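Side-chain contacts in CrmK (Actinoalloteichus sp. WH1-2216-6, PDB 5I1V), which is an FAD-dependent oxidase with covalently bound flavin, involved in recycling shunt products in caerulomycin biosynthesis: residues A[421-426]-A[457-462]; A[427-432]-A[440-445]. All coordinates share one frame; numbering follows the deposited sequence.

Interaction 1: A[421-426]-A[457-462]; sequences IREIYR and PEWNTS
Asn460 OD1, one residue beyond the Trp459 that meets Arg422 and Arg426, is gripped twice by Ser462. The hydroxyl, Ser462 OG, gives the shorter bond to Asn460 OD1, 2.9 Å, lying in the carbonyl plane on a lone pair. The backbone Ser462 N completes an Asx turn by donating to the same Asn460 OD1 at 3.0 Å, tilted somewhat from that plane. Asn460 ND2 bonds in turn to the carbonyls of Leu454 and Val464, which probably fixes the rotation of the amide. The turn follows directly on the indole that makes the contact itself, by van der Waals and CH-pi packing against two arginines. Arg422 CB sits over one face of Trp459, 3.8 Å from the centroid of the six-membered ring, a CH-pi contact almost on the ring normal. From there the arginine chain, extended from CG to NE, crosses the indole at about a right angle, and Arg422 CD rests 3.8 Å from Trp459 CE2. Its guanidinium, salt-bridged through NE to Asp453, brings one face over Trp459 NE1, with the two planes 25° apart. In the fold, the contact ties helix 414-428, whose Ile421 packs on strands 339-347 and 400-408 of the large antiparallel sheet, to a loop within the berberine-like region. Arg426 reaches the indole from one helical turn further on: its chain bends at chi3 (52°), which brings Arg426 NH1 to 3.5 Å from Trp459 CZ3 in an oblique approach. On the ring face opposite Arg422, Glu458 CG lies toward the rim. With an alanine at Trp459, a gap is likely to open between helix and loop, leaving the aliphatic part of Arg422 without its platform and Arg426 NH1 without the ring it leans on.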
ATOM      1  N   ILE A 421      25.221  -5.243  10.335  1.00 28.85           N
ATOM      2  CA  ILE A 421      24.948  -6.026   9.136  1.00 27.91           C
ATOM      3  C   ILE A 421      26.242  -6.395   8.413  1.00 27.64           C
ATOM      4  O   ILE A 421      26.352  -7.478   7.861  1.00 26.83           O
ATOM      5  CB  ILE A 421      23.930  -5.321   8.199  1.00 26.46           C
ATOM      6  CG1 ILE A 421      23.457  -6.303   7.137  1.00 26.37           C
ATOM      7  CG2 ILE A 421      24.479  -4.021   7.574  1.00 26.87           C
ATOM      8  CD1 ILE A 421      22.237  -5.809   6.347  1.00 24.80           C
ATOM      9  N   ARG A 422      27.250  -5.519   8.441  1.00 26.71           N
ATOM     10  CA  ARG A 422      28.508  -5.835   7.808  1.00 27.58           C
ATOM     11  C   ARG A 422      29.238  -6.983   8.481  1.00 29.57           C
ATOM     12  O   ARG A 422      29.816  -7.848   7.814  1.00 28.25           O
ATOM     13  CB  ARG A 422      29.390  -4.621   7.754  1.00 30.17           C
ATOM     14  CG  ARG A 422      28.987  -3.681   6.630  1.00 30.90           C
ATOM     15  CD  ARG A 422      29.584  -2.315   6.848  1.00 32.95           C
ATOM     16  NE  ARG A 422      29.284  -1.468   5.723  1.00 34.80           N
ATOM     17  CZ  ARG A 422      29.459  -0.160   5.724  1.00 37.96           C
ATOM     18  NH1 ARG A 422      29.949   0.458   6.800  1.00 35.76           N
ATOM     19  NH2 ARG A 422      29.156   0.518   4.636  1.00 37.65           N
ATOM     20  N   GLU A 423      29.195  -6.972   9.805  1.00 32.14           N
ATOM     21  CA  GLU A 423      29.905  -7.981  10.600  1.00 33.35           C
ATOM     22  C   GLU A 423      29.216  -9.343  10.548  1.00 30.53           C
ATOM     23  O   GLU A 423      29.893 -10.360  10.361  1.00 30.66           O
ATOM     24  CB  GLU A 423      30.093  -7.474  12.032  1.00 34.33           C
ATOM     25  CG  GLU A 423      31.157  -6.381  12.064  1.00 37.95           C
ATOM     26  CD  GLU A 423      31.587  -5.924  13.458  1.00 43.73           C
ATOM     27  OE1 GLU A 423      30.890  -6.243  14.458  1.00 45.37           O
ATOM     28  OE2 GLU A 423      32.607  -5.180  13.535  1.00 44.96           O
ATOM     29  N   ILE A 424      27.883  -9.373  10.649  1.00 29.55           N
ATOM     30  CA  ILE A 424      27.192 -10.662  10.538  1.00 27.88           C
ATOM     31  C   ILE A 424      27.452 -11.310   9.189  1.00 28.81           C
ATOM     32  O   ILE A 424      27.687 -12.517   9.122  1.00 30.03           O
ATOM     33  CB  ILE A 424      25.693 -10.619  10.842  1.00 30.12           C
ATOM     34  CG1 ILE A 424      25.112 -12.043  10.815  1.00 30.32           C
ATOM     35  CG2 ILE A 424      24.907  -9.710   9.877  1.00 28.53           C
ATOM     36  CD1 ILE A 424      23.684 -12.127  11.345  1.00 30.09           C
ATOM     37  N   TYR A 425      27.401 -10.516   8.103  1.00 27.53           N
ATOM     38  CA  TYR A 425      27.565 -11.052   6.763  1.00 27.71           C
ATOM     39  C   TYR A 425      29.008 -11.466   6.558  1.00 29.61           C
ATOM     40  O   TYR A 425      29.270 -12.496   5.943  1.00 30.10           O
ATOM     41  CB  TYR A 425      27.171  -9.975   5.760  1.00 27.42           C
ATOM     42  CG  TYR A 425      27.131 -10.315   4.309  1.00 26.00           C
ATOM     43  CD1 TYR A 425      25.939 -10.746   3.711  1.00 23.89           C
ATOM     44  CD2 TYR A 425      28.227 -10.079   3.493  1.00 24.84           C
ATOM     45  CE1 TYR A 425      25.880 -10.985   2.333  1.00 22.43           C
ATOM     46  CE2 TYR A 425      28.168 -10.317   2.133  1.00 24.19           C
ATOM     47  CZ  TYR A 425      26.985 -10.765   1.568  1.00 22.46           C
ATOM     48  OH  TYR A 425      26.971 -10.940   0.216  1.00 23.94           O
ATOM     49  N   ARG A 426      29.945 -10.680   7.069  1.00 32.00           N
ATOM     50  CA  ARG A 426      31.349 -11.035   6.911  1.00 35.63           C
ATOM     51  C   ARG A 426      31.655 -12.325   7.660  1.00 34.87           C
ATOM     52  O   ARG A 426      32.306 -13.196   7.129  1.00 35.49           O
ATOM     53  CB  ARG A 426      32.305  -9.954   7.399  1.00 39.92           C
ATOM     54  CG  ARG A 426      33.761 -10.427   7.313  1.00 43.50           C
ATOM     55  CD  ARG A 426      34.689  -9.631   8.203  1.00 47.41           C
ATOM     56  NE  ARG A 426      34.226  -9.559   9.582  1.00 49.30           N
ATOM     57  CZ  ARG A 426      34.541  -8.572  10.426  1.00 56.86           C
ATOM     58  NH1 ARG A 426      35.341  -7.563  10.040  1.00 54.40           N
ATOM     59  NH2 ARG A 426      34.050  -8.586  11.665  1.00 57.13           N
ATOM     60  N   PRO A 457      37.505  -3.069  -0.524  1.00 41.66           N
ATOM     61  CA  PRO A 457      38.507  -4.077  -0.128  1.00 40.33           C
ATOM     62  C   PRO A 457      38.629  -4.328   1.397  1.00 40.42           C
ATOM     63  O   PRO A 457      39.197  -5.305   1.789  1.00 38.54           O
ATOM     64  CB  PRO A 457      39.821  -3.566  -0.733  1.00 44.00           C
ATOM     65  CG  PRO A 457      39.504  -2.300  -1.468  1.00 45.73           C
ATOM     66  CD  PRO A 457      38.090  -1.896  -1.200  1.00 42.83           C
ATOM     67  N   GLU A 458      38.057  -3.482   2.243  1.00 40.64           N
ATOM     68  CA  GLU A 458      37.973  -3.795   3.658  1.00 40.62           C
ATOM     69  C   GLU A 458      36.977  -4.910   4.005  1.00 40.67           C
ATOM     70  O   GLU A 458      37.182  -5.596   4.996  1.00 40.93           O
ATOM     71  CB  GLU A 458      37.614  -2.545   4.454  1.00 46.63           C
ATOM     72  CG  GLU A 458      37.290  -2.837   5.917  1.00 51.51           C
ATOM     73  CD  GLU A 458      37.128  -1.591   6.761  1.00 54.85           C
ATOM     74  OE1 GLU A 458      37.316  -0.464   6.241  1.00 59.14           O
ATOM     75  OE2 GLU A 458      36.800  -1.750   7.955  1.00 56.35           O
ATOM     76  N   TRP A 459      35.891  -5.064   3.224  1.00 35.15           N
ATOM     77  CA  TRP A 459      34.851  -6.086   3.485  1.00 34.35           C
ATOM     78  C   TRP A 459      34.916  -7.288   2.540  1.00 33.11           C
ATOM     79  O   TRP A 459      34.487  -8.398   2.877  1.00 35.47           O
ATOM     80  CB  TRP A 459      33.444  -5.426   3.425  1.00 34.95           C
ATOM     81  CG  TRP A 459      33.302  -4.421   4.498  1.00 34.82           C
ATOM     82  CD1 TRP A 459      33.357  -3.040   4.384  1.00 36.06           C
ATOM     83  CD2 TRP A 459      33.211  -4.700   5.894  1.00 34.60           C
ATOM     84  NE1 TRP A 459      33.277  -2.470   5.634  1.00 36.49           N
ATOM     85  CE2 TRP A 459      33.202  -3.465   6.575  1.00 34.30           C
ATOM     86  CE3 TRP A 459      33.137  -5.878   6.635  1.00 36.57           C
ATOM     87  CZ2 TRP A 459      33.084  -3.381   7.958  1.00 35.22           C
ATOM     88  CZ3 TRP A 459      33.030  -5.792   8.023  1.00 34.73           C
ATOM     89  CH2 TRP A 459      33.000  -4.553   8.661  1.00 36.04           C
ATOM     90  N   ASN A 460      35.396  -7.054   1.335  1.00 31.44           N
ATOM     91  CA  ASN A 460      35.621  -8.121   0.380  1.00 31.42           C
ATOM     92  C   ASN A 460      37.121  -8.387   0.305  1.00 31.43           C
ATOM     93  O   ASN A 460      37.836  -7.660  -0.388  1.00 32.69           O
ATOM     94  CB  ASN A 460      35.101  -7.722  -1.019  1.00 30.93           C
ATOM     95  CG  ASN A 460      35.228  -8.855  -2.033  1.00 31.61           C
ATOM     96  OD1 ASN A 460      35.868  -9.879  -1.773  1.00 34.68           O
ATOM     97  ND2 ASN A 460      34.614  -8.683  -3.188  1.00 32.42           N
ATOM     98  N   THR A 461      37.581  -9.426   1.004  1.00 34.13           N
ATOM     99  CA  THR A 461      38.969  -9.826   0.958  1.00 36.70           C
ATOM    100  C   THR A 461      39.169 -11.072   0.136  1.00 39.26           C
ATOM    101  O   THR A 461      40.190 -11.703   0.261  1.00 38.25           O
ATOM    102  CB  THR A 461      39.546 -10.052   2.379  1.00 37.86           C
ATOM    103  OG1 THR A 461      38.776 -11.032   3.077  1.00 36.74           O
ATOM    104  CG2 THR A 461      39.495  -8.766   3.183  1.00 38.07           C
ATOM    105  N   SER A 462      38.216 -11.421  -0.736  1.00 39.93           N
ATOM    106  CA  SER A 462      38.266 -12.697  -1.460  1.00 36.95           C
ATOM    107  C   SER A 462      39.068 -12.661  -2.762  1.00 36.75           C
ATOM    108  O   SER A 462      39.352 -13.700  -3.355  1.00 37.30           O
ATOM    109  CB  SER A 462      36.840 -13.138  -1.803  1.00 37.82           C
ATOM    110  OG  SER A 462      36.405 -12.497  -2.987  1.00 33.04           O
TER

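Interaction 2: A[427-432]-A[440-445]; sequences DIHSAT and EVNTGA
Thr432 and Asn442 have the nearest CA atoms of the two segments, yet these are 9.6 Å apart, so side chains have to span the distance. At His429 the chain leaves the helical conformation that carries it through Ile428. Asp427 O accepts from both Ser430 N, at 3.1 Å, and Ser430 OG, and Thr432 N in turn bonds to His429 O. Facing this turn is the short, weakly bonded strand 442-444, an outermost strand of the eight-stranded antiparallel sheet, paired with strand 339-347; the contact thus sets the end of helix 414-428 against the sheet's margin. Asn442 provides the bridging group. With its CG anti to the carbonyl carbon (chi1 -50°), the amide extends between two partners: Asn442 OD1 comes to 4.1 Å from His429 CD2, at the edge of the imidazole and near its plane, while Asn442 ND2 lies 4.2 Å from Thr432 CG2. Both are loose van der Waals approaches, and amide and ring planes are 55° apart. The imidazole is steadied from its own side, where ND1 bonds to Tyr425 O and Ile428 CG2 lies over one face. Thr432 OG1 bonds to Val435 O, and the side chain also touches Thr437 and Asp439.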
ATOM      1  N   ASP A 427      31.164 -12.439   8.879  1.00 36.83           N
ATOM      2  CA  ASP A 427      31.453 -13.623   9.695  1.00 37.85           C
ATOM      3  C   ASP A 427      30.829 -14.870   9.107  1.00 38.51           C
ATOM      4  O   ASP A 427      31.502 -15.900   8.985  1.00 36.51           O
ATOM      5  CB  ASP A 427      30.983 -13.396  11.120  1.00 41.32           C
ATOM      6  CG  ASP A 427      31.871 -12.408  11.881  1.00 43.29           C
ATOM      7  OD1 ASP A 427      32.917 -11.952  11.344  1.00 45.25           O
ATOM      8  OD2 ASP A 427      31.516 -12.098  13.041  1.00 45.54           O
ATOM      9  N   ILE A 428      29.564 -14.762   8.672  1.00 32.50           N
ATOM     10  CA  ILE A 428      28.919 -15.889   8.013  1.00 32.68           C
ATOM     11  C   ILE A 428      29.774 -16.320   6.809  1.00 30.80           C
ATOM     12  O   ILE A 428      29.914 -17.525   6.569  1.00 32.35           O
ATOM     13  CB  ILE A 428      27.432 -15.616   7.684  1.00 30.86           C
ATOM     14  CG1 ILE A 428      26.612 -15.718   8.952  1.00 32.73           C
ATOM     15  CG2 ILE A 428      26.885 -16.609   6.664  1.00 33.50           C
ATOM     16  CD1 ILE A 428      25.200 -15.203   8.820  1.00 32.91           C
ATOM     17  N   HIS A 429      30.405 -15.378   6.100  1.00 30.31           N
ATOM     18  CA  HIS A 429      31.197 -15.742   4.921  1.00 33.09           C
ATOM     19  C   HIS A 429      32.723 -15.725   5.126  1.00 32.96           C
ATOM     20  O   HIS A 429      33.450 -15.539   4.160  1.00 34.12           O
ATOM     21  CB  HIS A 429      30.836 -14.840   3.714  1.00 32.72           C
ATOM     22  CG  HIS A 429      29.396 -14.923   3.328  1.00 31.10           C
ATOM     23  ND1 HIS A 429      28.447 -14.058   3.818  1.00 30.44           N
ATOM     24  CD2 HIS A 429      28.730 -15.818   2.559  1.00 33.15           C
ATOM     25  CE1 HIS A 429      27.266 -14.384   3.328  1.00 32.86           C
ATOM     26  NE2 HIS A 429      27.404 -15.472   2.590  1.00 30.02           N
ATOM     27  N   SER A 430      33.199 -15.917   6.354  1.00 36.79           N
ATOM     28  CA  SER A 430      34.635 -15.740   6.643  1.00 39.53           C
ATOM     29  C   SER A 430      35.540 -16.753   5.930  1.00 40.58           C
ATOM     30  O   SER A 430      36.716 -16.467   5.688  1.00 44.02           O
ATOM     31  CB  SER A 430      34.919 -15.736   8.154  1.00 38.70           C
ATOM     32  OG  SER A 430      34.511 -16.939   8.748  1.00 41.87           O
ATOM     33  N   ALA A 431      35.009 -17.910   5.555  1.00 39.50           N
ATOM     34  CA  ALA A 431      35.818 -18.871   4.798  1.00 41.45           C
ATOM     35  C   ALA A 431      36.075 -18.441   3.350  1.00 40.08           C
ATOM     36  O   ALA A 431      36.936 -18.992   2.693  1.00 41.05           O
ATOM     37  CB  ALA A 431      35.180 -20.256   4.829  1.00 40.93           C
ATOM     38  N   THR A 432      35.318 -17.469   2.845  1.00 38.38           N
ATOM     39  CA  THR A 432      35.462 -17.015   1.475  1.00 36.37           C
ATOM     40  C   THR A 432      35.618 -15.493   1.446  1.00 38.88           C
ATOM     41  O   THR A 432      34.942 -14.810   0.671  1.00 37.61           O
ATOM     42  CB  THR A 432      34.225 -17.428   0.616  1.00 40.72           C
ATOM     43  OG1 THR A 432      33.029 -16.899   1.205  1.00 37.30           O
ATOM     44  CG2 THR A 432      34.102 -18.977   0.515  1.00 42.55           C
ATOM     45  N   GLU A 440      30.797 -24.173  -4.754  1.00 47.17           N
ATOM     46  CA  GLU A 440      29.929 -25.339  -4.635  1.00 49.59           C
ATOM     47  C   GLU A 440      28.773 -25.159  -3.637  1.00 45.60           C
ATOM     48  O   GLU A 440      27.828 -25.945  -3.630  1.00 46.02           O
ATOM     49  CB  GLU A 440      30.774 -26.588  -4.311  1.00 57.40           C
ATOM     50  CG  GLU A 440      31.206 -26.776  -2.851  1.00 63.54           C
ATOM     51  CD  GLU A 440      32.358 -25.881  -2.381  1.00 71.25           C
ATOM     52  OE1 GLU A 440      33.112 -25.304  -3.213  1.00 68.70           O
ATOM     53  OE2 GLU A 440      32.516 -25.769  -1.141  1.00 75.43           O
ATOM     54  N   VAL A 441      28.842 -24.137  -2.791  1.00 39.33           N
ATOM     55  CA  VAL A 441      27.742 -23.832  -1.901  1.00 39.85           C
ATOM     56  C   VAL A 441      27.147 -22.457  -2.207  1.00 36.74           C
ATOM     57  O   VAL A 441      25.934 -22.325  -2.213  1.00 35.21           O
ATOM     58  CB  VAL A 441      28.157 -23.867  -0.424  1.00 41.49           C
ATOM     59  CG1 VAL A 441      27.021 -23.371   0.462  1.00 42.55           C
ATOM     60  CG2 VAL A 441      28.559 -25.285  -0.016  1.00 47.32           C
ATOM     61  N   ASN A 442      27.980 -21.444  -2.417  1.00 33.79           N
ATOM     62  CA  ASN A 442      27.470 -20.120  -2.771  1.00 36.13           C
ATOM     63  C   ASN A 442      27.303 -20.001  -4.286  1.00 33.58           C
ATOM     64  O   ASN A 442      28.091 -20.546  -5.019  1.00 30.78           O
ATOM     65  CB  ASN A 442      28.425 -19.036  -2.308  1.00 37.93           C
ATOM     66  CG  ASN A 442      28.815 -19.184  -0.866  1.00 37.90           C
ATOM     67  OD1 ASN A 442      27.995 -19.011   0.027  1.00 36.56           O
ATOM     68  ND2 ASN A 442      30.085 -19.488  -0.628  1.00 43.22           N
ATOM     69  N   THR A 443      26.273 -19.307  -4.756  1.00 29.99           N
ATOM     70  CA  THR A 443      26.145 -19.032  -6.186  1.00 29.63           C
ATOM     71  C   THR A 443      26.403 -17.553  -6.513  1.00 31.70           C
ATOM     72  O   THR A 443      26.439 -17.159  -7.685  1.00 34.41           O
ATOM     73  CB  THR A 443      24.741 -19.380  -6.679  1.00 33.71           C
ATOM     74  OG1 THR A 443      23.782 -18.631  -5.926  1.00 32.90           O
ATOM     75  CG2 THR A 443      24.473 -20.860  -6.498  1.00 35.59           C
ATOM     76  N   GLY A 444      26.583 -16.731  -5.488  1.00 29.49           N
ATOM     77  CA  GLY A 444      26.783 -15.308  -5.663  1.00 28.15           C
ATOM     78  C   GLY A 444      25.688 -14.475  -4.990  1.00 26.77           C
ATOM     79  O   GLY A 444      25.174 -14.830  -3.933  1.00 27.09           O
ATOM     80  N   ALA A 445      25.359 -13.346  -5.599  1.00 25.49           N
ATOM     81  CA  ALA A 445      24.373 -12.423  -5.041  1.00 23.34           C
ATOM     82  C   ALA A 445      23.518 -11.822  -6.128  1.00 23.45           C
ATOM     83  O   ALA A 445      23.850 -11.924  -7.300  1.00 23.19           O
ATOM     84  CB  ALA A 445      25.075 -11.326  -4.282  1.00 25.25           C
TER

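Both interactions draw on helix 414-428, interaction 1 on its later turns and interaction 2 on its end and the turn that follows, and their centres are 11 Å apart. Along the chain, interaction 2 is nested inside the loop that interaction 1 closes: the helix runs out, strand 442-444 joins the edge of the large antiparallel sheet, and the chain then returns to the helix at 457-462. The two meet directly where Ser462 CB packs 3.5 Å from Thr432 O, beside backbone bonds of Thr461 with Gly433. Helix, sheet edge and berberine-like region are thereby joined on one side of the protein, away from the annotated flavin-binding residues.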